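Endo-arabinase (Bacteroides thetaiotaomicron, PDB 5C0P) probably hydrolyses O-glycosidic bonds in arabinan as a metal-binding glycoside hydrolase of family 43. Local coordinates at residues Glu15-Pro20 with Val52-Asp57; Asp73-Gln78 with Leu122-Ile127; Leu149-Glu154 with Glu162-Arg167; Gly270-Ser275 with Thr289-Lys294. All blocks are in the same frame, centred on the assembly; numbering follows the deposited sequence.

Interaction 1: Glu15-Pro20 with Val52-Asp57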
loop_
_atom_site.group_PDB
_atom_site.type_symbol
_atom_site.label_atom_id
_atom_site.label_comp_id
_atom_site.label_asym_id
_atom_site.label_seq_id
_atom_site.Cartn_x
_atom_site.Cartn_y
_atom_site.Cartn_z
ATOM N N GLU A 15 22.383 4.918 -19.848
ATOM C CA GLU A 15 21.559 5.388 -18.735
ATOM C C GLU A 15 22.374 5.577 -17.470
ATOM O O GLU A 15 23.072 4.663 -17.037
ATOM C CB GLU A 15 20.431 4.395 -18.450
ATOM C CG GLU A 15 19.269 4.464 -19.412
ATOM C CD GLU A 15 17.998 3.959 -18.784
ATOM O OE1 GLU A 15 18.066 2.954 -18.051
ATOM O OE2 GLU A 15 16.935 4.573 -19.001
ATOM N N SER A 16 22.275 6.752 -16.854
ATOM C CA SER A 16 22.981 6.971 -15.599
ATOM C C SER A 16 22.007 7.058 -14.425
ATOM O O SER A 16 20.915 7.619 -14.537
ATOM C CB SER A 16 23.886 8.201 -15.668
ATOM O OG SER A 16 23.145 9.391 -15.522
ATOM N N PHE A 17 22.409 6.471 -13.303
ATOM C CA PHE A 17 21.573 6.417 -12.119
ATOM C C PHE A 17 22.336 7.132 -11.021
ATOM O O PHE A 17 23.233 6.559 -10.405
ATOM C CB PHE A 17 21.313 4.960 -11.731
ATOM C CG PHE A 17 20.537 4.182 -12.765
ATOM C CD1 PHE A 17 19.206 3.874 -12.557
ATOM C CD2 PHE A 17 21.140 3.761 -13.945
ATOM C CE1 PHE A 17 18.486 3.154 -13.500
ATOM C CE2 PHE A 17 20.424 3.053 -14.893
ATOM C CZ PHE A 17 19.098 2.749 -14.671
ATOM N N THR A 18 21.986 8.390 -10.789
ATOM C CA THR A 18 22.816 9.270 -9.964
ATOM C C THR A 18 22.197 9.669 -8.628
ATOM O O THR A 18 22.826 10.383 -7.843
ATOM C CB THR A 18 23.189 10.557 -10.727
ATOM O OG1 THR A 18 22.000 11.298 -11.025
ATOM C CG2 THR A 18 23.912 10.220 -12.024
ATOM N N ILE A 19 20.974 9.219 -8.375
ATOM C CA ILE A 19 20.259 9.584 -7.156
ATOM C C ILE A 19 20.436 8.497 -6.103
ATOM O O ILE A 19 19.898 7.397 -6.250
ATOM C CB ILE A 19 18.762 9.776 -7.430
ATOM C CG1 ILE A 19 18.552 10.858 -8.491
ATOM C CG2 ILE A 19 18.028 10.154 -6.151
ATOM C CD1 ILE A 19 17.157 10.856 -9.093
ATOM N N PRO A 20 21.187 8.799 -5.033
ATOM C CA PRO A 20 21.395 7.759 -4.017
ATOM C C PRO A 20 20.108 7.475 -3.255
ATOM O O PRO A 20 19.349 8.409 -2.969
ATOM C CB PRO A 20 22.430 8.392 -3.071
ATOM C CG PRO A 20 22.994 9.575 -3.814
ATOM C CD PRO A 20 21.912 10.043 -4.720
ATOM N N VAL A 52 7.953 8.863 -11.100
ATOM C CA VAL A 52 8.522 7.524 -11.058
ATOM C C VAL A 52 10.044 7.554 -11.182
ATOM O O VAL A 52 10.598 8.197 -12.068
ATOM C CB VAL A 52 7.881 6.602 -12.135
ATOM C CG1 VAL A 52 7.972 7.222 -13.529
ATOM C CG2 VAL A 52 8.514 5.216 -12.093
ATOM N N TYR A 53 10.708 6.874 -10.254
ATOM C CA TYR A 53 12.147 6.668 -10.331
ATOM C C TYR A 53 12.402 5.201 -10.635
ATOM O O TYR A 53 11.581 4.348 -10.313
ATOM C CB TYR A 53 12.818 7.032 -9.007
ATOM C CG TYR A 53 12.950 8.521 -8.707
ATOM C CD1 TYR A 53 12.427 9.502 -9.554
ATOM C CD2 TYR A 53 13.633 8.944 -7.580
ATOM C CE1 TYR A 53 12.580 10.869 -9.260
ATOM C CE2 TYR A 53 13.786 10.293 -7.285
ATOM C CZ TYR A 53 13.265 11.247 -8.125
ATOM O OH TYR A 53 13.437 12.582 -7.799
ATOM N N LYS A 54 13.550 4.912 -11.237
ATOM C CA LYS A 54 13.875 3.566 -11.691
ATOM C C LYS A 54 15.271 3.203 -11.200
ATOM O O LYS A 54 16.115 4.082 -11.043
ATOM C CB LYS A 54 13.851 3.540 -13.219
ATOM C CG LYS A 54 14.062 2.181 -13.869
ATOM C CD LYS A 54 14.015 2.304 -15.399
ATOM C CE LYS A 54 15.274 2.938 -15.973
ATOM N NZ LYS A 54 15.210 3.077 -17.462
ATOM N N SER A 55 15.508 1.915 -10.951
ATOM C CA SER A 55 16.798 1.467 -10.415
ATOM C C SER A 55 17.144 0.061 -10.885
ATOM O O SER A 55 16.253 -0.773 -11.049
ATOM C CB SER A 55 16.770 1.478 -8.889
ATOM O OG SER A 55 18.035 1.114 -8.355
ATOM N N LYS A 56 18.434 -0.201 -11.103
ATOM C CA LYS A 56 18.889 -1.550 -11.407
ATOM C C LYS A 56 19.043 -2.393 -10.149
ATOM O O LYS A 56 19.017 -3.615 -10.233
ATOM C CB LYS A 56 20.242 -1.534 -12.129
ATOM C CG LYS A 56 20.251 -0.908 -13.512
ATOM C CD LYS A 56 21.692 -0.836 -14.016
ATOM C CE LYS A 56 21.808 -0.345 -15.449
ATOM N NZ LYS A 56 23.242 -0.384 -15.878
ATOM N N ASP A 57 19.231 -1.747 -8.994
ATOM C CA ASP A 57 19.720 -2.478 -7.823
ATOM C C ASP A 57 19.197 -2.016 -6.468
ATOM O O ASP A 57 19.621 -2.559 -5.437
ATOM C CB ASP A 57 21.253 -2.472 -7.793
ATOM C CG ASP A 57 21.849 -1.062 -7.680
ATOM O OD1 ASP A 57 21.089 -0.073 -7.578
ATOM O OD2 ASP A 57 23.095 -0.948 -7.681
#
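Lys54 CG lies anti to its backbone N (chi1 -175°), and a turn about the CG-CD bond (chi3 75°) swings CE out of the extended line, toward Glu15. Glu15 CG stands beside its own backbone N. The two side chains cross at about a right angle in a salt bridge. NZ of Lys54 lies 2.8 Å from OE2 of Glu15, on that oxygen's syn lone pair, and a second bond to OE1 is weak. The same NZ also pairs with Glu64, so one ammonium lies between two carboxylates, which it would probably hold together.

The ring of Phe17 packs on the same lysine, its CZ 4.0 Å from CE of Lys54. Its edge meets the backbone O of Lys54, 3.4 Å from CD1. CG of Lys56 lies over one face, and its CE is 3.7 Å from CE2 of Phe17. An alanine at Phe17 would probably leave the Lys56 chain freer to turn, without the ring it crosses. CD1 of Ile19 makes a CH-pi contact over one face of Tyr53, 4.2 Å from the ring centroid. Thr18 and Ile19 form a classic beta bulge against Trp61. Strand 60-68 lies between 19-20 and 50-55, in an antiparallel blade of the five-bladed beta-propeller typical of family 43.

Interaction 2: Asp73-Gln78 with Leu122-Ile127; sequences DFWGQQ and LVNKAI
Asn124 uses both ends of its amide to grip the backbone around Trp75. OD1 accepts the N-H of Trp75 at 2.9 Å, with the donor tilted 19° from the carbonyl plane. ND2 gives a hydrogen to the backbone O of Asp73 at 3.0 Å, with an angle of 154° at the hydrogen. Two bonds therefore fix the rotation of the amide. With CG anti to the backbone N (chi1 -167°), the amide extends toward 73-75. OD1 also sits 3.3 Å from CD1 of Phe74 and at the edge of the Trp75 indole.

The backbone of 122-127 then passes over one face of that indole. CA of Lys125 makes a CH-pi contact, 3.8 Å from the centroid of the five-membered ring. N of Ala126 lies over the same face, and its CB touches CZ2 of Trp75 at 3.8 Å. Asn124 is the centre of an inverse gamma turn. The backbone O of Phe74 is satisfied by NE2 of Gln77 at 2.9 Å, and that NE2 also reaches the O of Lys71. NE1 of Trp75 has a weak bond to Ser108. Both segments are loops, one leading into strand 78-88 and the other leaving strand 120-121. From 73-78, Phe74 and Trp75 pack on strands 91-100 and 103-112.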
loop_
_atom_site.group_PDB
_atom_site.type_symbol
_atom_site.label_atom_id
_atom_site.label_comp_id
_atom_site.label_asym_id
_atom_site.label_seq_id
_atom_site.Cartn_x
_atom_site.Cartn_y
_atom_site.Cartn_z
ATOM N N ASP A 73 -10.816 16.080 -16.363
ATOM C CA ASP A 73 -12.035 15.297 -16.173
ATOM C C ASP A 73 -11.871 14.078 -15.267
ATOM O O ASP A 73 -12.838 13.360 -15.018
ATOM C CB ASP A 73 -12.661 14.899 -17.516
ATOM C CG ASP A 73 -11.770 13.990 -18.344
ATOM O OD1 ASP A 73 -10.626 13.695 -17.934
ATOM O OD2 ASP A 73 -12.218 13.582 -19.440
ATOM N N PHE A 74 -10.665 13.853 -14.755
ATOM C CA PHE A 74 -10.460 12.772 -13.794
ATOM C C PHE A 74 -11.234 13.059 -12.516
ATOM O O PHE A 74 -11.272 14.197 -12.042
ATOM C CB PHE A 74 -8.984 12.618 -13.471
ATOM C CG PHE A 74 -8.673 11.440 -12.591
ATOM C CD1 PHE A 74 -8.971 10.141 -12.997
ATOM C CD2 PHE A 74 -8.059 11.629 -11.366
ATOM C CE1 PHE A 74 -8.660 9.045 -12.179
ATOM C CE2 PHE A 74 -7.749 10.547 -10.544
ATOM C CZ PHE A 74 -8.051 9.249 -10.955
ATOM N N TRP A 75 -11.846 12.022 -11.950
ATOM C CA TRP A 75 -12.744 12.202 -10.823
ATOM C C TRP A 75 -12.067 12.749 -9.579
ATOM O O TRP A 75 -12.705 13.443 -8.788
ATOM C CB TRP A 75 -13.416 10.873 -10.465
ATOM C CG TRP A 75 -12.519 9.904 -9.732
ATOM C CD1 TRP A 75 -11.715 8.950 -10.288
ATOM C CD2 TRP A 75 -12.365 9.776 -8.309
ATOM N NE1 TRP A 75 -11.051 8.255 -9.304
ATOM C CE2 TRP A 75 -11.437 8.736 -8.081
ATOM C CE3 TRP A 75 -12.915 10.444 -7.208
ATOM C CZ2 TRP A 75 -11.050 8.343 -6.790
ATOM C CZ3 TRP A 75 -12.524 10.056 -5.925
ATOM C CH2 TRP A 75 -11.606 9.016 -5.728
ATOM N N GLY A 76 -10.795 12.411 -9.392
ATOM C CA GLY A 76 -10.116 12.712 -8.142
ATOM C C GLY A 76 -8.978 13.695 -8.324
ATOM O O GLY A 76 -7.853 13.305 -8.616
ATOM N N GLN A 77 -9.266 14.971 -8.128
ATOM C CA GLN A 77 -8.259 15.994 -8.373
ATOM C C GLN A 77 -7.377 16.272 -7.162
ATOM O O GLN A 77 -6.388 16.996 -7.274
ATOM C CB GLN A 77 -8.906 17.282 -8.871
ATOM C CG GLN A 77 -9.649 17.130 -10.202
ATOM C CD GLN A 77 -8.709 16.929 -11.382
ATOM O OE1 GLN A 77 -7.642 17.540 -11.452
ATOM N NE2 GLN A 77 -9.104 16.068 -12.318
ATOM N N GLN A 78 -7.719 15.695 -6.012
ATOM C CA GLN A 78 -6.963 15.948 -4.780
ATOM C C GLN A 78 -6.276 14.705 -4.251
ATOM O O GLN A 78 -6.637 13.579 -4.622
ATOM C CB GLN A 78 -7.882 16.530 -3.690
ATOM C CG GLN A 78 -8.440 17.897 -4.044
ATOM C CD GLN A 78 -9.386 18.451 -2.999
ATOM O OE1 GLN A 78 -10.505 18.853 -3.316
ATOM N NE2 GLN A 78 -8.938 18.497 -1.755
ATOM N N LEU A 122 -8.571 3.268 -15.379
ATOM C CA LEU A 122 -9.183 2.024 -15.831
ATOM C C LEU A 122 -10.686 2.238 -15.927
ATOM O O LEU A 122 -11.310 1.902 -16.940
ATOM C CB LEU A 122 -8.818 0.882 -14.882
ATOM C CG LEU A 122 -9.356 -0.489 -15.270
ATOM C CD1 LEU A 122 -8.829 -0.921 -16.643
ATOM C CD2 LEU A 122 -9.011 -1.502 -14.176
ATOM N N VAL A 123 -11.254 2.808 -14.861
ATOM C CA VAL A 123 -12.575 3.429 -14.868
ATOM C C VAL A 123 -12.424 4.760 -14.129
ATOM O O VAL A 123 -11.529 4.900 -13.279
ATOM C CB VAL A 123 -13.658 2.564 -14.175
ATOM C CG1 VAL A 123 -13.818 1.220 -14.886
ATOM C CG2 VAL A 123 -13.338 2.355 -12.710
ATOM N N ASN A 124 -13.274 5.731 -14.457
ATOM C CA ASN A 124 -13.140 7.068 -13.875
ATOM C C ASN A 124 -13.916 7.241 -12.568
ATOM O O ASN A 124 -14.767 8.130 -12.425
ATOM C CB ASN A 124 -13.538 8.143 -14.878
ATOM C CG ASN A 124 -13.115 9.536 -14.429
ATOM O OD1 ASN A 124 -12.184 9.681 -13.630
ATOM N ND2 ASN A 124 -13.798 10.558 -14.932
ATOM N N LYS A 125 -13.607 6.367 -11.615
ATOM C CA LYS A 125 -14.194 6.420 -10.282
ATOM C C LYS A 125 -13.431 5.474 -9.372
ATOM O O LYS A 125 -12.714 4.585 -9.843
ATOM C CB LYS A 125 -15.675 6.038 -10.301
ATOM C CG LYS A 125 -15.972 4.630 -10.751
ATOM C CD LYS A 125 -17.478 4.387 -10.671
ATOM C CE LYS A 125 -17.890 3.124 -11.414
ATOM N NZ LYS A 125 -19.374 3.027 -11.592
ATOM N N ALA A 126 -13.586 5.664 -8.066
ATOM C CA ALA A 126 -12.930 4.818 -7.084
ATOM C C ALA A 126 -13.431 3.378 -7.183
ATOM O O ALA A 126 -14.590 3.141 -7.514
ATOM C CB ALA A 126 -13.183 5.350 -5.684
ATOM N N ILE A 127 -12.547 2.435 -6.877
ATOM C CA ILE A 127 -12.916 1.026 -6.764
ATOM C C ILE A 127 -13.443 0.718 -5.354
ATOM O O ILE A 127 -14.189 -0.240 -5.145
ATOM C CB ILE A 127 -11.706 0.129 -7.126
ATOM C CG1 ILE A 127 -12.145 -1.324 -7.311
ATOM C CG2 ILE A 127 -10.595 0.250 -6.079
ATOM C CD1 ILE A 127 -13.181 -1.519 -8.403
#

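Interaction 3: Leu149-Glu154 with Glu162-Arg167; sequences LLFCRE and EIYAQR
Strands 149-153 and 162-167 are antiparallel neighbours in one sheet, with Phe151 opposite Tyr164 and Arg153 opposite Glu162. The ladder includes Tyr164 N to Phe151 O at 2.8 Å and Leu149 N to Gln166 O at 2.8 Å. Glu162 N to Arg153 O, at the end, is weak. The Phe151 and Tyr164 rings are near parallel but slid apart. CB of Tyr164 lies over one face of Phe151, 3.5 Å from CZ.

Tyr164 OH donates to OE1 of Glu162 at 2.6 Å, from above the carboxylate plane. Arg153 lies alongside Glu162, its CD 3.7 Å from OE1, but the charges do not form a salt bridge. Its NE pairs instead with Glu157, and its guanidinium makes a cation-pi contact with Trp132. On the face that carries Leu150, Cys152, Ile163 and Ala165, CD2 of Leu150 meets CB of Ala165. Glu162 comes within about 4 Å of a bound magnesium ion. The pairing is that of a propeller blade, and Cys152 lies near Asp136, predicted to be important for catalytic activity.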
loop_
_atom_site.group_PDB
_atom_site.type_symbol
_atom_site.label_atom_id
_atom_site.label_comp_id
_atom_site.label_asym_id
_atom_site.label_seq_id
_atom_site.Cartn_x
_atom_site.Cartn_y
_atom_site.Cartn_z
ATOM N N LEU A 149 -8.983 -6.870 -3.557
ATOM C CA LEU A 149 -8.758 -5.504 -3.105
ATOM C C LEU A 149 -8.730 -5.498 -1.578
ATOM O O LEU A 149 -9.621 -6.058 -0.941
ATOM C CB LEU A 149 -9.904 -4.615 -3.593
ATOM C CG LEU A 149 -9.891 -3.177 -3.083
ATOM C CD1 LEU A 149 -8.755 -2.410 -3.764
ATOM C CD2 LEU A 149 -11.232 -2.517 -3.345
ATOM N N LEU A 150 -7.706 -4.878 -0.997
ATOM C CA LEU A 150 -7.668 -4.628 0.447
ATOM C C LEU A 150 -7.715 -3.120 0.603
ATOM O O LEU A 150 -7.090 -2.407 -0.167
ATOM C CB LEU A 150 -6.368 -5.142 1.064
ATOM C CG LEU A 150 -5.943 -6.564 0.729
ATOM C CD1 LEU A 150 -4.571 -6.853 1.349
ATOM C CD2 LEU A 150 -6.985 -7.551 1.198
ATOM N N PHE A 151 -8.465 -2.616 1.574
ATOM C CA PHE A 151 -8.496 -1.172 1.762
ATOM C C PHE A 151 -8.827 -0.784 3.188
ATOM O O PHE A 151 -9.297 -1.607 3.982
ATOM C CB PHE A 151 -9.443 -0.478 0.764
ATOM C CG PHE A 151 -10.901 -0.814 0.946
ATOM C CD1 PHE A 151 -11.709 -0.057 1.787
ATOM C CD2 PHE A 151 -11.471 -1.876 0.249
ATOM C CE1 PHE A 151 -13.056 -0.361 1.932
ATOM C CE2 PHE A 151 -12.819 -2.186 0.389
ATOM C CZ PHE A 151 -13.613 -1.429 1.230
ATOM N N CYS A 152 -8.576 0.479 3.501
ATOM C CA CYS A 152 -8.926 1.027 4.806
ATOM C C CYS A 152 -10.154 1.895 4.692
ATOM O O CYS A 152 -10.336 2.615 3.708
ATOM C CB CYS A 152 -7.802 1.925 5.308
ATOM S SG CYS A 152 -6.245 1.080 5.509
ATOM N N ARG A 153 -10.995 1.845 5.716
ATOM C CA ARG A 153 -12.044 2.829 5.851
ATOM C C ARG A 153 -11.550 3.759 6.938
ATOM O O ARG A 153 -11.280 3.322 8.066
ATOM C CB ARG A 153 -13.365 2.183 6.245
ATOM C CG ARG A 153 -14.517 3.110 6.015
ATOM C CD ARG A 153 -15.848 2.508 6.369
ATOM N NE ARG A 153 -16.843 3.569 6.375
ATOM C CZ ARG A 153 -18.100 3.409 6.760
ATOM N NH1 ARG A 153 -18.513 2.220 7.172
ATOM N NH2 ARG A 153 -18.937 4.435 6.734
ATOM N N GLU A 154 -11.427 5.031 6.586
ATOM C CA GLU A 154 -10.706 6.008 7.401
ATOM C C GLU A 154 -11.258 6.222 8.809
ATOM O O GLU A 154 -12.459 6.393 9.010
ATOM C CB GLU A 154 -10.593 7.346 6.662
ATOM C CG GLU A 154 -9.410 8.182 7.133
ATOM C CD GLU A 154 -9.003 9.267 6.149
ATOM O OE1 GLU A 154 -9.629 9.389 5.073
ATOM O OE2 GLU A 154 -8.037 9.994 6.461
ATOM N N GLU A 162 -10.799 0.771 10.198
ATOM C CA GLU A 162 -11.218 -0.532 9.708
ATOM C C GLU A 162 -10.407 -0.944 8.482
ATOM O O GLU A 162 -9.997 -0.105 7.689
ATOM C CB GLU A 162 -12.707 -0.487 9.357
ATOM C CG GLU A 162 -13.609 -0.270 10.590
ATOM C CD GLU A 162 -15.072 -0.015 10.258
ATOM O OE1 GLU A 162 -15.434 0.060 9.061
ATOM O OE2 GLU A 162 -15.873 0.115 11.216
ATOM N N ILE A 163 -10.179 -2.243 8.337
ATOM C CA ILE A 163 -9.564 -2.786 7.132
ATOM C C ILE A 163 -10.511 -3.820 6.516
ATOM O O ILE A 163 -11.073 -4.666 7.230
ATOM C CB ILE A 163 -8.170 -3.393 7.430
ATOM C CG1 ILE A 163 -7.183 -2.258 7.694
ATOM C CG2 ILE A 163 -7.690 -4.253 6.262
ATOM C CD1 ILE A 163 -5.791 -2.702 8.131
ATOM N N TYR A 164 -10.696 -3.717 5.196
ATOM C CA TYR A 164 -11.636 -4.557 4.437
ATOM C C TYR A 164 -10.947 -5.338 3.334
ATOM O O TYR A 164 -9.932 -4.897 2.803
ATOM C CB TYR A 164 -12.718 -3.709 3.763
ATOM C CG TYR A 164 -13.725 -3.151 4.725
ATOM C CD1 TYR A 164 -13.474 -1.973 5.408
ATOM C CD2 TYR A 164 -14.934 -3.800 4.944
ATOM C CE1 TYR A 164 -14.393 -1.471 6.310
ATOM C CE2 TYR A 164 -15.859 -3.305 5.847
ATOM C CZ TYR A 164 -15.585 -2.134 6.519
ATOM O OH TYR A 164 -16.508 -1.633 7.415
ATOM N N ALA A 165 -11.526 -6.483 2.980
ATOM C CA ALA A 165 -11.147 -7.195 1.763
ATOM C C ALA A 165 -12.365 -7.371 0.859
ATOM O O ALA A 165 -13.503 -7.464 1.334
ATOM C CB ALA A 165 -10.546 -8.548 2.091
ATOM N N GLN A 166 -12.124 -7.446 -0.448
ATOM C CA GLN A 166 -13.209 -7.633 -1.398
ATOM C C GLN A 166 -12.634 -8.218 -2.680
ATOM O O GLN A 166 -11.599 -7.747 -3.141
ATOM C CB GLN A 166 -13.856 -6.276 -1.698
ATOM C CG GLN A 166 -15.192 -6.355 -2.414
ATOM C CD GLN A 166 -15.855 -5.007 -2.530
ATOM O OE1 GLN A 166 -15.241 -3.968 -2.263
ATOM N NE2 GLN A 166 -17.115 -5.009 -2.943
ATOM N N ARG A 167 -13.290 -9.216 -3.271
ATOM C CA ARG A 167 -12.796 -9.728 -4.556
ATOM C C ARG A 167 -12.931 -8.679 -5.652
ATOM O O ARG A 167 -13.891 -7.894 -5.671
ATOM C CB ARG A 167 -13.515 -11.010 -4.985
ATOM C CG ARG A 167 -13.093 -12.264 -4.212
ATOM C CD ARG A 167 -13.595 -13.519 -4.934
ATOM N NE ARG A 167 -13.210 -14.762 -4.255
ATOM C CZ ARG A 167 -11.997 -15.307 -4.336
ATOM N NH1 ARG A 167 -11.055 -14.709 -5.063
ATOM N NH2 ARG A 167 -11.722 -16.435 -3.684
#

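Interaction 4: Gly270-Ser275 with Thr289-Lys294; sequences GRLMIS and TPIYIK
Ile274 N gives the shortest bond across this contact, 2.9 Å to the backbone O of Thr289 and nearly straight at 171°. Thr289 N returns the bond to Ile274 O at 3.0 Å, which closes an antiparallel hydrogen-bonded pair. A third bond runs from Ile291 N to Leu272 O at 3.1 Å. Its donor stands above the carbonyl plane, 39° out of it.

Pro290 faces Met273 in the non-hydrogen-bonded pair between them. Met273 is modelled as selenomethionine. Its bent chain curls back over the proline, with SE 3.7 Å from CA of Pro290. CE packs near CD of the same ring.

Ile291 carries the apolar side of the contact. Its CG2 meets CG of Leu272 at 3.7 Å, and its CD1 meets CD1 of Ile274 at 3.8 Å. CD2 of Leu272 reaches CD1 of Ile293 at 3.8 Å, the two chains crossing at about a right angle. An alanine at Leu272 would probably open a gap beside Ile291 and leave the tip of Ile293 without this neighbour.

The pair is the open end of the hairpin 272-278 and 285-290. Strand 260-266 lies along the far edge of 272-278. Leu272 and Ile293 also rest on Tyr210 of strand 205-211, and Phe298 packs against Leu272, Ile291 and Ile293.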
loop_
_atom_site.group_PDB
_atom_site.type_symbol
_atom_site.label_atom_id
_atom_site.label_comp_id
_atom_site.label_asym_id
_atom_site.label_seq_id
_atom_site.Cartn_x
_atom_site.Cartn_y
_atom_site.Cartn_z
ATOM N N GLY A 270 15.825 -13.134 -5.584
ATOM C CA GLY A 270 14.904 -13.960 -4.822
ATOM C C GLY A 270 14.897 -13.685 -3.328
ATOM O O GLY A 270 14.200 -14.375 -2.586
ATOM N N ARG A 271 15.651 -12.675 -2.889
ATOM C CA ARG A 271 15.717 -12.319 -1.465
ATOM C C ARG A 271 14.486 -11.530 -1.056
ATOM O O ARG A 271 14.152 -10.526 -1.686
ATOM C CB ARG A 271 16.936 -11.442 -1.177
ATOM C CG ARG A 271 18.284 -12.142 -1.146
ATOM C CD ARG A 271 19.386 -11.144 -0.771
ATOM N NE ARG A 271 19.657 -10.197 -1.853
ATOM C CZ ARG A 271 19.946 -8.906 -1.682
ATOM N NH1 ARG A 271 20.182 -8.135 -2.738
ATOM N NH2 ARG A 271 19.996 -8.379 -0.465
ATOM N N LEU A 272 13.824 -11.951 0.020
ATOM C CA LEU A 272 12.672 -11.200 0.513
ATOM C C LEU A 272 13.115 -9.893 1.182
ATOM O O LEU A 272 14.046 -9.876 2.010
ATOM C CB LEU A 272 11.833 -12.059 1.466
ATOM C CG LEU A 272 10.455 -11.540 1.866
ATOM C CD1 LEU A 272 9.504 -11.510 0.666
ATOM C CD2 LEU A 272 9.873 -12.396 2.997
HETATM N N MSE A 273 12.463 -8.799 0.786
HETATM C CA MSE A 273 12.784 -7.462 1.275
HETATM C C MSE A 273 11.526 -6.776 1.780
HETATM O O MSE A 273 10.426 -7.060 1.311
HETATM C CB MSE A 273 13.344 -6.588 0.140
HETATM C CG MSE A 273 14.434 -7.224 -0.690
HETATM SE SE MSE A 273 16.111 -7.290 0.266
HETATM C CE MSE A 273 16.442 -5.393 0.349
ATOM N N ILE A 274 11.700 -5.838 2.711
ATOM C CA ILE A 274 10.617 -4.943 3.112
ATOM C C ILE A 274 10.970 -3.518 2.681
ATOM O O ILE A 274 12.137 -3.137 2.679
ATOM C CB ILE A 274 10.331 -5.028 4.634
ATOM C CG1 ILE A 274 9.073 -4.226 5.010
ATOM C CG2 ILE A 274 11.533 -4.566 5.444
ATOM C CD1 ILE A 274 8.555 -4.530 6.423
ATOM N N SER A 275 9.953 -2.763 2.280
ATOM C CA SER A 275 10.105 -1.350 1.941
ATOM C C SER A 275 9.065 -0.537 2.707
ATOM O O SER A 275 7.864 -0.850 2.665
ATOM C CB SER A 275 9.915 -1.155 0.432
ATOM O OG SER A 275 9.918 0.222 0.070
ATOM N N THR A 289 15.144 -3.114 3.151
ATOM C CA THR A 289 16.082 -3.983 3.839
ATOM C C THR A 289 15.575 -5.432 3.835
ATOM O O THR A 289 14.370 -5.673 3.712
ATOM C CB THR A 289 16.296 -3.436 5.275
ATOM O OG1 THR A 289 17.391 -4.098 5.918
ATOM C CG2 THR A 289 15.033 -3.585 6.089
ATOM N N PRO A 290 16.498 -6.405 3.950
ATOM C CA PRO A 290 16.041 -7.799 3.970
ATOM C C PRO A 290 15.125 -8.074 5.149
ATOM O O PRO A 290 15.275 -7.484 6.228
ATOM C CB PRO A 290 17.333 -8.595 4.125
ATOM C CG PRO A 290 18.393 -7.711 3.539
ATOM C CD PRO A 290 17.968 -6.305 3.887
ATOM N N ILE A 291 14.176 -8.973 4.939
ATOM C CA ILE A 291 13.285 -9.387 6.007
ATOM C C ILE A 291 13.156 -10.901 5.982
ATOM O O ILE A 291 13.294 -11.528 4.931
ATOM C CB ILE A 291 11.916 -8.698 5.881
ATOM C CG1 ILE A 291 11.070 -8.921 7.138
ATOM C CG2 ILE A 291 11.175 -9.188 4.656
ATOM C CD1 ILE A 291 9.800 -8.088 7.159
ATOM N N TYR A 292 12.924 -11.491 7.149
ATOM C CA TYR A 292 12.950 -12.933 7.278
ATOM C C TYR A 292 11.694 -13.444 7.955
ATOM O O TYR A 292 11.085 -12.752 8.769
ATOM C CB TYR A 292 14.178 -13.352 8.085
ATOM C CG TYR A 292 15.480 -12.897 7.460
ATOM C CD1 TYR A 292 16.170 -13.722 6.585
ATOM C CD2 TYR A 292 16.012 -11.641 7.740
ATOM C CE1 TYR A 292 17.353 -13.315 6.008
ATOM C CE2 TYR A 292 17.203 -11.228 7.169
ATOM C CZ TYR A 292 17.863 -12.070 6.300
ATOM O OH TYR A 292 19.050 -11.677 5.712
ATOM N N ILE A 293 11.319 -14.669 7.610
ATOM C CA ILE A 293 10.187 -15.328 8.227
ATOM C C ILE A 293 10.709 -16.351 9.228
ATOM O O ILE A 293 11.579 -17.170 8.910
ATOM C CB ILE A 293 9.321 -16.011 7.164
ATOM C CG1 ILE A 293 8.706 -14.949 6.248
ATOM C CG2 ILE A 293 8.231 -16.848 7.807
ATOM C CD1 ILE A 293 8.445 -15.436 4.852
ATOM N N LYS A 294 10.205 -16.286 10.456
ATOM C CA LYS A 294 10.605 -17.237 11.481
ATOM C C LYS A 294 9.354 -17.653 12.230
ATOM O O LYS A 294 8.590 -16.794 12.677
ATOM C CB LYS A 294 11.613 -16.609 12.446
ATOM C CG LYS A 294 12.294 -17.604 13.378
#

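The four contacts follow one another along the chain, in the order of their numbers. Each belongs to a different antiparallel sheet, or to the loops that flank it. Interactions 1 and 3 lie in the first and third sheets, interaction 2 in loops beside the second, and interaction 4 in the fifth, consistent with the blades of a five-bladed propeller. Interactions 2 and 3 touch where Ile127 CG2 packs 3.9 Å from Leu149 CD2. Interactions 1 and 4, far apart in sequence, have nearest atoms about 6 Å apart, which is consistent with the first and last blades meeting to close the ring. Interactions 2 and 4 have centres about 34 Å apart, on opposite sides of the chain's centre. Interaction 3 lies nearest that centre.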